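Local coordinates for mutual gliding-motility protein MglA (Myxococcus xanthus, PDB 5YMX) that is a gliding-motility protein of the ADP-ribosylation factor family, with a P-loop nucleotide-binding fold that holds guanosine-5'-diphosphate, at residues Q139-D144 and A168-G173; Q106-E111 and L145-T150. All coordinates share one frame; numbering follows the deposited sequence. Where two conformers were deposited one is given.

Contact 1. Residues Q139-D144 and A168-G173. With GDP (guanosine-5'-diphosphate), chain C.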
ATOM      1  N   GLN A 139      -9.241  -0.164   0.128  1.00 11.29           N
ATOM      2  CA  GLN A 139      -9.835  -0.514  -1.154  1.00 11.04           C
ATOM      3  C   GLN A 139     -10.761  -1.700  -0.957  1.00 11.48           C
ATOM      4  O   GLN A 139     -10.349  -2.724  -0.413  1.00 12.75           O
ATOM      5  CB  GLN A 139      -8.738  -0.882  -2.153  1.00 11.57           C
ATOM      6  CG  GLN A 139      -9.293  -1.255  -3.534  1.00 12.13           C
ATOM      7  CD  GLN A 139      -8.200  -1.732  -4.456  1.00 11.94           C
ATOM      8  OE1 GLN A 139      -8.006  -2.929  -4.624  1.00 12.43           O
ATOM      9  NE2 GLN A 139      -7.467  -0.789  -5.055  1.00 11.71           N
ATOM     10  N   TYR A 140     -12.013  -1.559  -1.395  1.00 11.67           N
ATOM     11  CA  TYR A 140     -12.957  -2.678  -1.411  1.00 12.73           C
ATOM     12  C   TYR A 140     -12.886  -3.262  -2.812  1.00 12.61           C
ATOM     13  O   TYR A 140     -13.465  -2.710  -3.756  1.00 13.16           O
ATOM     14  CB  TYR A 140     -14.374  -2.213  -1.094  1.00 13.52           C
ATOM     15  CG  TYR A 140     -14.512  -1.467   0.215  1.00 15.02           C
ATOM     16  CD1 TYR A 140     -13.767  -1.829   1.339  1.00 16.15           C
ATOM     17  CD2 TYR A 140     -15.379  -0.399   0.329  1.00 17.83           C
ATOM     18  CE1 TYR A 140     -13.901  -1.137   2.535  1.00 17.73           C
ATOM     19  CE2 TYR A 140     -15.530   0.281   1.515  1.00 18.93           C
ATOM     20  CZ  TYR A 140     -14.789  -0.089   2.616  1.00 18.63           C
ATOM     21  OH  TYR A 140     -14.930   0.596   3.798  1.00 20.34           O
ATOM     22  N   ASN A 141     -12.120  -4.343  -2.961  1.00 12.60           N
ATOM     23  CA  ASN A 141     -11.839  -4.931  -4.261  1.00 11.56           C
ATOM     24  C   ASN A 141     -12.856  -6.036  -4.580  1.00 12.90           C
ATOM     25  O   ASN A 141     -13.588  -6.517  -3.713  1.00 14.51           O
ATOM     26  CB  ASN A 141     -10.401  -5.461  -4.298  1.00 12.01           C
ATOM     27  CG  ASN A 141      -9.955  -5.840  -5.690  1.00 12.59           C
ATOM     28  OD1 ASN A 141     -10.318  -5.180  -6.673  1.00 13.01           O
ATOM     29  ND2 ASN A 141      -9.174  -6.909  -5.792  1.00 13.02           N
ATOM     30  N   LYS A 142     -12.883  -6.459  -5.848  1.00 14.03           N
ATOM     31  CA  LYS A 142     -13.774  -7.524  -6.316  1.00 14.51           C
ATOM     32  C   LYS A 142     -15.235  -7.093  -6.270  1.00 15.62           C
ATOM     33  O   LYS A 142     -16.131  -7.911  -6.022  1.00 17.23           O
ATOM     34  CB  LYS A 142     -13.543  -8.854  -5.584  1.00 15.79           C
ATOM     35  CG  LYS A 142     -12.060  -9.236  -5.449  1.00 14.98           C
ATOM     36  CD  LYS A 142     -11.870 -10.719  -5.188  1.00 14.98           C
ATOM     37  CE  LYS A 142     -10.406 -11.096  -5.086  1.00 15.74           C
ATOM     38  NZ  LYS A 142     -10.228 -12.530  -4.716  1.00 16.60           N
ATOM     39  N   ARG A 143     -15.492  -5.809  -6.549  1.00 16.02           N
ATOM     40  CA  ARG A 143     -16.865  -5.318  -6.573  1.00 17.41           C
ATOM     41  C   ARG A 143     -17.698  -5.982  -7.663  1.00 19.69           C
ATOM     42  O   ARG A 143     -18.929  -5.891  -7.622  1.00 22.05           O
ATOM     43  CB  ARG A 143     -16.893  -3.798  -6.790  1.00 17.04           C
ATOM     44  CG  ARG A 143     -16.090  -2.976  -5.776  1.00 16.49           C
ATOM     45  CD  ARG A 143     -16.487  -3.286  -4.329  1.00 15.59           C
ATOM     46  NE  ARG A 143     -17.905  -3.019  -4.102  1.00 16.93           N
ATOM     47  CZ  ARG A 143     -18.638  -3.602  -3.159  1.00 17.63           C
ATOM     48  NH1 ARG A 143     -18.090  -4.498  -2.356  1.00 18.99           N
ATOM     49  NH2 ARG A 143     -19.928  -3.308  -3.028  1.00 20.83           N
ATOM     50  N   ASP A 144     -17.056  -6.641  -8.630  1.00 18.33           N
ATOM     51  CA  ASP A 144     -17.751  -7.269  -9.748  1.00 18.86           C
ATOM     52  C   ASP A 144     -18.442  -8.570  -9.365  1.00 20.80           C
ATOM     53  O   ASP A 144     -19.340  -9.010 -10.088  1.00 23.79           O
ATOM     54  CB  ASP A 144     -16.750  -7.566 -10.871  1.00 19.00           C
ATOM     55  CG  ASP A 144     -15.615  -8.475 -10.417  1.00 20.12           C
ATOM     56  OD1 ASP A 144     -14.932  -8.139  -9.426  1.00 19.29           O
ATOM     57  OD2 ASP A 144     -15.398  -9.534 -11.038  1.00 23.31           O
ATOM     58  N   ALA A 168     -13.053  -1.119  -6.122  1.00 12.90           N
ATOM     59  CA  ALA A 168     -12.142  -1.529  -7.180  1.00 13.21           C
ATOM     60  C   ALA A 168     -12.573  -2.847  -7.807  1.00 14.37           C
ATOM     61  O   ALA A 168     -13.216  -3.688  -7.175  1.00 14.22           O
ATOM     62  CB  ALA A 168     -10.685  -1.646  -6.685  1.00 13.67           C
ATOM     63  N   VAL A 169     -12.202  -3.002  -9.078  1.00 14.32           N
ATOM     64  CA  VAL A 169     -12.182  -4.292  -9.761  1.00 15.01           C
ATOM     65  C   VAL A 169     -10.769  -4.368 -10.336  1.00 15.78           C
ATOM     66  O   VAL A 169     -10.508  -3.923 -11.454  1.00 15.62           O
ATOM     67  CB  VAL A 169     -13.242  -4.399 -10.863  1.00 16.54           C
ATOM     68  CG1 VAL A 169     -13.180  -5.774 -11.529  1.00 17.50           C
ATOM     69  CG2 VAL A 169     -14.620  -4.135 -10.278  1.00 17.30           C
ATOM     70  N   ALA A 170      -9.833  -4.875  -9.545  1.00 14.13           N
ATOM     71  CA  ALA A 170      -8.428  -4.692  -9.888  1.00 14.40           C
ATOM     72  C   ALA A 170      -8.047  -5.218 -11.271  1.00 14.84           C
ATOM     73  O   ALA A 170      -7.240  -4.555 -11.948  1.00 15.79           O
ATOM     74  CB  ALA A 170      -7.536  -5.260  -8.781  1.00 14.55           C
ATOM     75  N   PRO A 171      -8.554  -6.359 -11.746  1.00 15.55           N
ATOM     76  CA  PRO A 171      -8.073  -6.875 -13.041  1.00 16.74           C
ATOM     77  C   PRO A 171      -8.367  -5.954 -14.208  1.00 19.44           C
ATOM     78  O   PRO A 171      -7.627  -5.981 -15.198  1.00 21.59           O
ATOM     79  CB  PRO A 171      -8.773  -8.237 -13.175  1.00 18.72           C
ATOM     80  CG  PRO A 171      -9.085  -8.621 -11.751  1.00 18.05           C
ATOM     81  CD  PRO A 171      -9.429  -7.329 -11.064  1.00 16.93           C
ATOM     82  N   THR A 172      -9.425  -5.151 -14.129  1.00 18.41           N
ATOM     83  CA  THR A 172      -9.767  -4.206 -15.183  1.00 19.21           C
ATOM     84  C   THR A 172      -9.294  -2.800 -14.877  1.00 18.26           C
ATOM     85  O   THR A 172      -9.541  -1.886 -15.673  1.00 19.70           O
ATOM     86  CB  THR A 172     -11.283  -4.162 -15.396  1.00 22.99           C
ATOM     87  OG1 THR A 172     -11.909  -3.649 -14.212  1.00 24.05           O
ATOM     88  CG2 THR A 172     -11.832  -5.549 -15.701  1.00 25.88           C
ATOM     89  N   GLY A 173      -8.649  -2.598 -13.732  1.00 16.77           N
ATOM     90  CA  GLY A 173      -8.130  -1.309 -13.348  1.00 16.28           C
ATOM     91  C   GLY A 173      -9.101  -0.410 -12.617  1.00 14.63           C
ATOM     92  O   GLY A 173      -8.691   0.662 -12.155  1.00 16.32           O
TER
HETATM   93  PB  GDP C 301      -2.887 -11.344  -3.732  1.00 13.03           P
HETATM   94  O1B GDP C 301      -1.691 -10.748  -4.432  1.00 13.63           O
HETATM   95  O2B GDP C 301      -2.593 -12.660  -3.081  1.00 14.41           O
HETATM   96  O3B GDP C 301      -3.574 -10.387  -2.805  1.00 12.23           O
HETATM   97  O3A GDP C 301      -4.031 -11.668  -4.847  1.00 14.07           O
HETATM   98  PA  GDP C 301      -3.975 -11.584  -6.466  1.00 13.83           P
HETATM   99  O1A GDP C 301      -2.974 -12.575  -6.969  1.00 15.14           O
HETATM  100  O2A GDP C 301      -3.840 -10.168  -6.943  1.00 13.32           O
HETATM  101  O5' GDP C 301      -5.456 -12.064  -6.836  1.00 14.19           O
HETATM  102  C5' GDP C 301      -5.911 -13.385  -6.524  1.00 16.27           C
HETATM  103  C4' GDP C 301      -6.955 -13.819  -7.550  1.00 17.54           C
HETATM  104  O4' GDP C 301      -8.100 -12.959  -7.480  1.00 17.11           O
HETATM  105  C3' GDP C 301      -6.458 -13.753  -8.984  1.00 19.15           C
HETATM  106  O3' GDP C 301      -7.052 -14.851  -9.695  1.00 22.89           O
HETATM  107  C2' GDP C 301      -7.032 -12.449  -9.492  1.00 18.52           C
HETATM  108  O2' GDP C 301      -7.229 -12.452 -10.908  1.00 21.68           O
HETATM  109  C1' GDP C 301      -8.357 -12.400  -8.765  1.00 17.38           C
HETATM  110  N9  GDP C 301      -8.844 -11.025  -8.591  1.00 16.97           N
HETATM  111  C8  GDP C 301      -8.142  -9.978  -8.085  1.00 14.84           C
HETATM  112  N7  GDP C 301      -8.917  -8.862  -8.064  1.00 15.74           N
HETATM  113  C5  GDP C 301     -10.138  -9.228  -8.522  1.00 15.96           C
HETATM  114  C6  GDP C 301     -11.418  -8.550  -8.748  1.00 16.68           C
HETATM  115  O6  GDP C 301     -11.558  -7.341  -8.490  1.00 16.37           O
HETATM  116  N1  GDP C 301     -12.425  -9.283  -9.246  1.00 16.83           N
HETATM  117  C2  GDP C 301     -12.327 -10.587  -9.541  1.00 19.76           C
HETATM  118  N2  GDP C 301     -13.415 -11.225 -10.037  1.00 21.44           N
HETATM  119  N3  GDP C 301     -11.178 -11.284  -9.365  1.00 19.32           N
HETATM  120  C4  GDP C 301     -10.086 -10.647  -8.862  1.00 17.07           C
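The carboxamide of Asn-141 links two partners, Ala-170 of the other segment through OD1 and the guanine of GDP through ND2. With CG anti to the backbone N (chi1 -169°), Asn-141 OD1 accepts a hydrogen bond from Ala-170 N at 2.9 Å, in the carbonyl plane and on a lone pair. Asn-141 ND2 gives a hydrogen bond to N7 of GDP at 3.0 Å and another to the backbone of Cys-23, so these three bonds would fix the rotation of the amide. Asp-144 grips the Watson-Crick edge of the guanine: its OD1 receives N1 of GDP at 2.8 Å, nearly straight at 170°, and its OD2 receives N2 of GDP, also at 2.8 Å. This is the Asn-Lys-x-Asp motif of Ras-like proteins, running off the end of strand 136-141. Segment 168-173 corresponds to the second base-recognition loop (G5) of that fold, and its Ala-170 N also makes a weak bond to O6. The purine lies between two aliphatic surfaces. Lys-142 lays its extended chain over one face, CG 3.4 Å from GDP C6, and carries NZ on to Asp-104 and Leu-22; Pro-171 covers the opposite face with CG and CD. Backbone bonds also tie the two segments together, Ala-168 N to Tyr-140 O at 2.9 Å and Arg-143 N to Ala-168 O at 3.2 Å, the latter almost linear. The Ala-168 methyl presses against the Gln-139 amide, CB to CD 3.3 Å, while that amide bonds to Asn-28 and Thr-179. Val-169 CG1 lies beside Asp-144 OD1.

Contact 2. Residues Q106-E111 and L145-T150. With GDP (guanosine-5'-diphosphate), chain C.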
ATOM      1  N   GLN A 106     -15.830 -10.398  -1.171  1.00 16.24           N
ATOM      2  CA  GLN A 106     -16.664 -11.592  -1.063  1.00 17.40           C
ATOM      3  C   GLN A 106     -17.032 -11.879   0.388  1.00 17.40           C
ATOM      4  O   GLN A 106     -16.184 -11.827   1.282  1.00 17.50           O
ATOM      5  CB  GLN A 106     -15.924 -12.798  -1.625  1.00 18.09           C
ATOM      6  CG  GLN A 106     -15.608 -12.686  -3.094  1.00 18.50           C
ATOM      7  CD  GLN A 106     -14.794 -13.849  -3.571  1.00 18.87           C
ATOM      8  OE1 GLN A 106     -15.333 -14.823  -4.098  1.00 20.86           O
ATOM      9  NE2 GLN A 106     -13.482 -13.770  -3.374  1.00 20.11           N
ATOM     10  N   ILE A 107     -18.301 -12.231   0.615  1.00 19.64           N
ATOM     11  CA  ILE A 107     -18.728 -12.539   1.978  1.00 20.66           C
ATOM     12  C   ILE A 107     -17.850 -13.625   2.587  1.00 21.06           C
ATOM     13  O   ILE A 107     -17.525 -13.579   3.775  1.00 20.90           O
ATOM     14  CB  ILE A 107     -20.223 -12.908   2.016  1.00 22.12           C
ATOM     15  CG1 ILE A 107     -20.661 -13.270   3.439  1.00 23.71           C
ATOM     16  CG2 ILE A 107     -20.514 -14.085   1.094  1.00 23.33           C
ATOM     17  CD1 ILE A 107     -20.570 -12.133   4.428  1.00 25.45           C
ATOM     18  N   GLU A 108     -17.445 -14.615   1.783  1.00 21.31           N
ATOM     19  CA  GLU A 108     -16.648 -15.723   2.304  1.00 21.82           C
ATOM     20  C   GLU A 108     -15.284 -15.278   2.814  1.00 20.31           C
ATOM     21  O   GLU A 108     -14.628 -16.038   3.530  1.00 21.24           O
ATOM     22  CB  GLU A 108     -16.468 -16.806   1.233  1.00 24.30           C
ATOM     23  CG  GLU A 108     -17.766 -17.471   0.779  1.00 26.35           C
ATOM     24  CD  GLU A 108     -18.400 -16.806  -0.435  1.00 28.52           C
ATOM     25  OE1 GLU A 108     -18.043 -15.655  -0.764  1.00 27.89           O
ATOM     26  OE2 GLU A 108     -19.262 -17.454  -1.068  1.00 31.12           O
ATOM     27  N   ARG A 109     -14.839 -14.080   2.451  1.00 18.01           N
ATOM     28  CA  ARG A 109     -13.532 -13.582   2.856  1.00 16.86           C
ATOM     29  C   ARG A 109     -13.632 -12.467   3.886  1.00 17.45           C
ATOM     30  O   ARG A 109     -12.608 -11.874   4.244  1.00 17.30           O
ATOM     31  CB  ARG A 109     -12.738 -13.115   1.632  1.00 17.48           C
ATOM     32  CG  ARG A 109     -12.397 -14.229   0.638  1.00 18.94           C
ATOM     33  CD  ARG A 109     -11.542 -15.317   1.301  1.00 19.25           C
ATOM     34  NE  ARG A 109     -10.134 -14.937   1.405  1.00 19.98           N
ATOM     35  CZ  ARG A 109      -9.264 -15.504   2.237  1.00 19.99           C
ATOM     36  NH1 ARG A 109      -9.650 -16.463   3.076  1.00 22.40           N
ATOM     37  NH2 ARG A 109      -7.999 -15.093   2.232  1.00 20.30           N
ATOM     38  N   MET A 110     -14.839 -12.162   4.368  1.00 18.05           N
ATOM     39  CA  MET A 110     -14.983 -11.043   5.297  0.77 18.95           C
ATOM     40  C   MET A 110     -14.249 -11.294   6.610  1.00 19.03           C
ATOM     41  O   MET A 110     -13.603 -10.381   7.136  1.00 19.06           O
ATOM     42  CB  MET A 110     -16.455 -10.686   5.509  0.77 20.66           C
ATOM     43  CG  MET A 110     -17.054  -9.928   4.334  0.77 23.32           C
ATOM     44  SD  MET A 110     -16.233  -8.349   4.003  0.77 25.86           S
ATOM     45  CE  MET A 110     -16.794  -7.378   5.393  0.77 26.93           C
ATOM     46  N   GLU A 111     -14.327 -12.513   7.154  1.00 19.78           N
ATOM     47  CA  GLU A 111     -13.568 -12.809   8.368  1.00 20.88           C
ATOM     48  C   GLU A 111     -12.072 -12.679   8.116  1.00 19.90           C
ATOM     49  O   GLU A 111     -11.333 -12.168   8.967  1.00 20.40           O
ATOM     50  CB  GLU A 111     -13.911 -14.202   8.901  1.00 25.59           C
ATOM     51  CG  GLU A 111     -15.327 -14.329   9.429  1.00 29.94           C
ATOM     52  CD  GLU A 111     -15.476 -13.854  10.862  1.00 33.75           C
ATOM     53  OE1 GLU A 111     -16.619 -13.843  11.360  1.00 36.51           O
ATOM     54  OE2 GLU A 111     -14.459 -13.497  11.493  1.00 34.97           O
ATOM     55  N   LEU A 145     -18.070  -9.183  -8.258  1.00 20.67           N
ATOM     56  CA  LEU A 145     -18.566 -10.530  -7.993  1.00 21.62           C
ATOM     57  C   LEU A 145     -19.953 -10.488  -7.351  1.00 23.27           C
ATOM     58  O   LEU A 145     -20.247  -9.599  -6.550  1.00 22.72           O
ATOM     59  CB  LEU A 145     -17.603 -11.287  -7.084  1.00 21.20           C
ATOM     60  CG  LEU A 145     -16.245 -11.616  -7.714  1.00 21.93           C
ATOM     61  CD1 LEU A 145     -15.308 -12.268  -6.699  1.00 21.37           C
ATOM     62  CD2 LEU A 145     -16.454 -12.511  -8.949  1.00 23.45           C
ATOM     63  N   PRO A 146     -20.826 -11.436  -7.698  1.00 25.73           N
ATOM     64  CA  PRO A 146     -22.191 -11.423  -7.145  1.00 26.27           C
ATOM     65  C   PRO A 146     -22.243 -11.634  -5.647  1.00 25.24           C
ATOM     66  O   PRO A 146     -23.219 -11.208  -5.015  1.00 25.90           O
ATOM     67  CB  PRO A 146     -22.894 -12.564  -7.896  1.00 28.46           C
ATOM     68  CG  PRO A 146     -21.772 -13.475  -8.334  1.00 28.88           C
ATOM     69  CD  PRO A 146     -20.616 -12.544  -8.644  1.00 26.99           C
ATOM     70  N   ASN A 147     -21.238 -12.285  -5.062  1.00 24.44           N
ATOM     71  CA  ASN A 147     -21.149 -12.478  -3.625  1.00 23.84           C
ATOM     72  C   ASN A 147     -20.411 -11.347  -2.919  1.00 22.33           C
ATOM     73  O   ASN A 147     -20.082 -11.482  -1.736  1.00 22.40           O
ATOM     74  CB  ASN A 147     -20.502 -13.834  -3.306  1.00 24.09           C
ATOM     75  CG  ASN A 147     -19.165 -14.036  -4.018  1.00 23.64           C
ATOM     76  OD1 ASN A 147     -18.966 -13.578  -5.145  1.00 25.13           O
ATOM     77  ND2 ASN A 147     -18.257 -14.754  -3.370  1.00 24.12           N
ATOM     78  N   ALA A 148     -20.156 -10.236  -3.603  1.00 21.29           N
ATOM     79  CA  ALA A 148     -19.540  -9.086  -2.964  1.00 19.93           C
ATOM     80  C   ALA A 148     -20.568  -8.386  -2.084  1.00 20.02           C
ATOM     81  O   ALA A 148     -21.677  -8.080  -2.538  1.00 20.14           O
ATOM     82  CB  ALA A 148     -19.033  -8.116  -4.032  1.00 19.18           C
ATOM     83  N   VAL A 149     -20.206  -8.127  -0.826  1.00 19.26           N
ATOM     84  CA  VAL A 149     -21.119  -7.432   0.069  1.00 21.47           C
ATOM     85  C   VAL A 149     -21.138  -5.942  -0.264  1.00 19.87           C
ATOM     86  O   VAL A 149     -20.203  -5.390  -0.854  1.00 21.54           O
ATOM     87  CB  VAL A 149     -20.782  -7.689   1.553  1.00 23.29           C
ATOM     88  CG1 VAL A 149     -20.685  -9.188   1.838  1.00 23.50           C
ATOM     89  CG2 VAL A 149     -19.515  -6.993   1.938  1.00 23.90           C
ATOM     90  N   THR A 150     -22.233  -5.281   0.108  1.00 19.98           N
ATOM     91  CA  THR A 150     -22.367  -3.865  -0.203  1.00 19.80           C
ATOM     92  C   THR A 150     -21.282  -3.053   0.501  1.00 21.20           C
ATOM     93  O   THR A 150     -20.704  -3.469   1.508  1.00 21.70           O
ATOM     94  CB  THR A 150     -23.714  -3.339   0.282  1.00 19.94           C
ATOM     95  OG1 THR A 150     -23.868  -3.691   1.664  1.00 19.69           O
ATOM     96  CG2 THR A 150     -24.881  -3.893  -0.570  1.00 19.82           C
TER
HETATM   97  PB  GDP C 301      -2.887 -11.344  -3.732  1.00 13.03           P
HETATM   98  O1B GDP C 301      -1.691 -10.748  -4.432  1.00 13.63           O
HETATM   99  O2B GDP C 301      -2.593 -12.660  -3.081  1.00 14.41           O
HETATM  100  O3B GDP C 301      -3.574 -10.387  -2.805  1.00 12.23           O
HETATM  101  O3A GDP C 301      -4.031 -11.668  -4.847  1.00 14.07           O
HETATM  102  PA  GDP C 301      -3.975 -11.584  -6.466  1.00 13.83           P
HETATM  103  O1A GDP C 301      -2.974 -12.575  -6.969  1.00 15.14           O
HETATM  104  O2A GDP C 301      -3.840 -10.168  -6.943  1.00 13.32           O
HETATM  105  O5' GDP C 301      -5.456 -12.064  -6.836  1.00 14.19           O
HETATM  106  C5' GDP C 301      -5.911 -13.385  -6.524  1.00 16.27           C
HETATM  107  C4' GDP C 301      -6.955 -13.819  -7.550  1.00 17.54           C
HETATM  108  O4' GDP C 301      -8.100 -12.959  -7.480  1.00 17.11           O
HETATM  109  C3' GDP C 301      -6.458 -13.753  -8.984  1.00 19.15           C
HETATM  110  O3' GDP C 301      -7.052 -14.851  -9.695  1.00 22.89           O
HETATM  111  C2' GDP C 301      -7.032 -12.449  -9.492  1.00 18.52           C
HETATM  112  O2' GDP C 301      -7.229 -12.452 -10.908  1.00 21.68           O
HETATM  113  C1' GDP C 301      -8.357 -12.400  -8.765  1.00 17.38           C
HETATM  114  N9  GDP C 301      -8.844 -11.025  -8.591  1.00 16.97           N
HETATM  115  C8  GDP C 301      -8.142  -9.978  -8.085  1.00 14.84           C
HETATM  116  N7  GDP C 301      -8.917  -8.862  -8.064  1.00 15.74           N
HETATM  117  C5  GDP C 301     -10.138  -9.228  -8.522  1.00 15.96           C
HETATM  118  C6  GDP C 301     -11.418  -8.550  -8.748  1.00 16.68           C
HETATM  119  O6  GDP C 301     -11.558  -7.341  -8.490  1.00 16.37           O
HETATM  120  N1  GDP C 301     -12.425  -9.283  -9.246  1.00 16.83           N
HETATM  121  C2  GDP C 301     -12.327 -10.587  -9.541  1.00 19.76           C
HETATM  122  N2  GDP C 301     -13.415 -11.225 -10.037  1.00 21.44           N
HETATM  123  N3  GDP C 301     -11.178 -11.284  -9.365  1.00 19.32           N
HETATM  124  C4  GDP C 301     -10.086 -10.647  -8.862  1.00 17.07           C
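Asn-147 has its CG between the backbone N and the carbonyl carbon (chi1 53°), and Glu-108 bends sharply at its second torsion (chi2 92°); together these bring the Asn-147 amide up to the Glu-108 carboxylate. ND2 of Asn-147 spends both N-H groups here, one on Glu-108 OE1 at 2.8 Å and one on Gln-106 OE1 at 3.0 Å. Each acceptor lies close to the Asn-147 amide plane. Glu-108 OE1 is met on its syn side, whereas Gln-106 OE1 is approached from the flank of its carbonyl, the two amide planes standing 88° apart. The backbone of Asn-147 works in the same place: its O receives Ile-107 N at 3.0 Å, and Gln-106 CA adds a CH...O contact to that oxygen. A single beta bridge pairs Gln-106 with Ala-148. In the Ras-like fold, 106-111 leads from strand 98-104 into helix 110-126. Segment 145-150 leaves the Asn-Lys-x-Asp motif for helix 151-158; it opens with a type I turn, closed by Ala-148 N to Leu-145 O at 3.0 Å, and finishes at Thr-150, the N-cap, whose OG1 bonds to Glu-153 N. Leu-145 splits its methyls between two neighbours: CD1 lies against the Gln-106 carboxamide, 3.5 Å from CD, and CD2 reaches N2 of GDP at the same distance of 3.5 Å. The other end of that carboxamide, NE2, bonds to Asp-104 OD1. Toward the helix 151-158 side, Ile-107 and Val-149 cross at about a right angle, with CB of Ile-107 3.8 Å from CG1 of Val-149, and Val-149 also packs on Met-154.

Overall arrangement
Contacts 1 and 2 sit about 12 Å apart, centre to centre, at the nucleotide end of one Ras-like domain, and both touch GDP. Their segments alternate along the chain: 106-111, 139-144, 145-150, then 168-173. Segments 139-144 and 145-150 are continuous, so the end of strand 136-141 and the loop on to helix 151-158 serve both, meeting the loop after strand 165-167 in contact 1 and the loop after strand 98-104 in contact 2. The contacts also meet directly, Arg-143 NH1 lying 2.7 Å from Val-149 O, a probable hydrogen bond. The buried contact 1 reads the guanine, and the more superficial contact 2 flanks it.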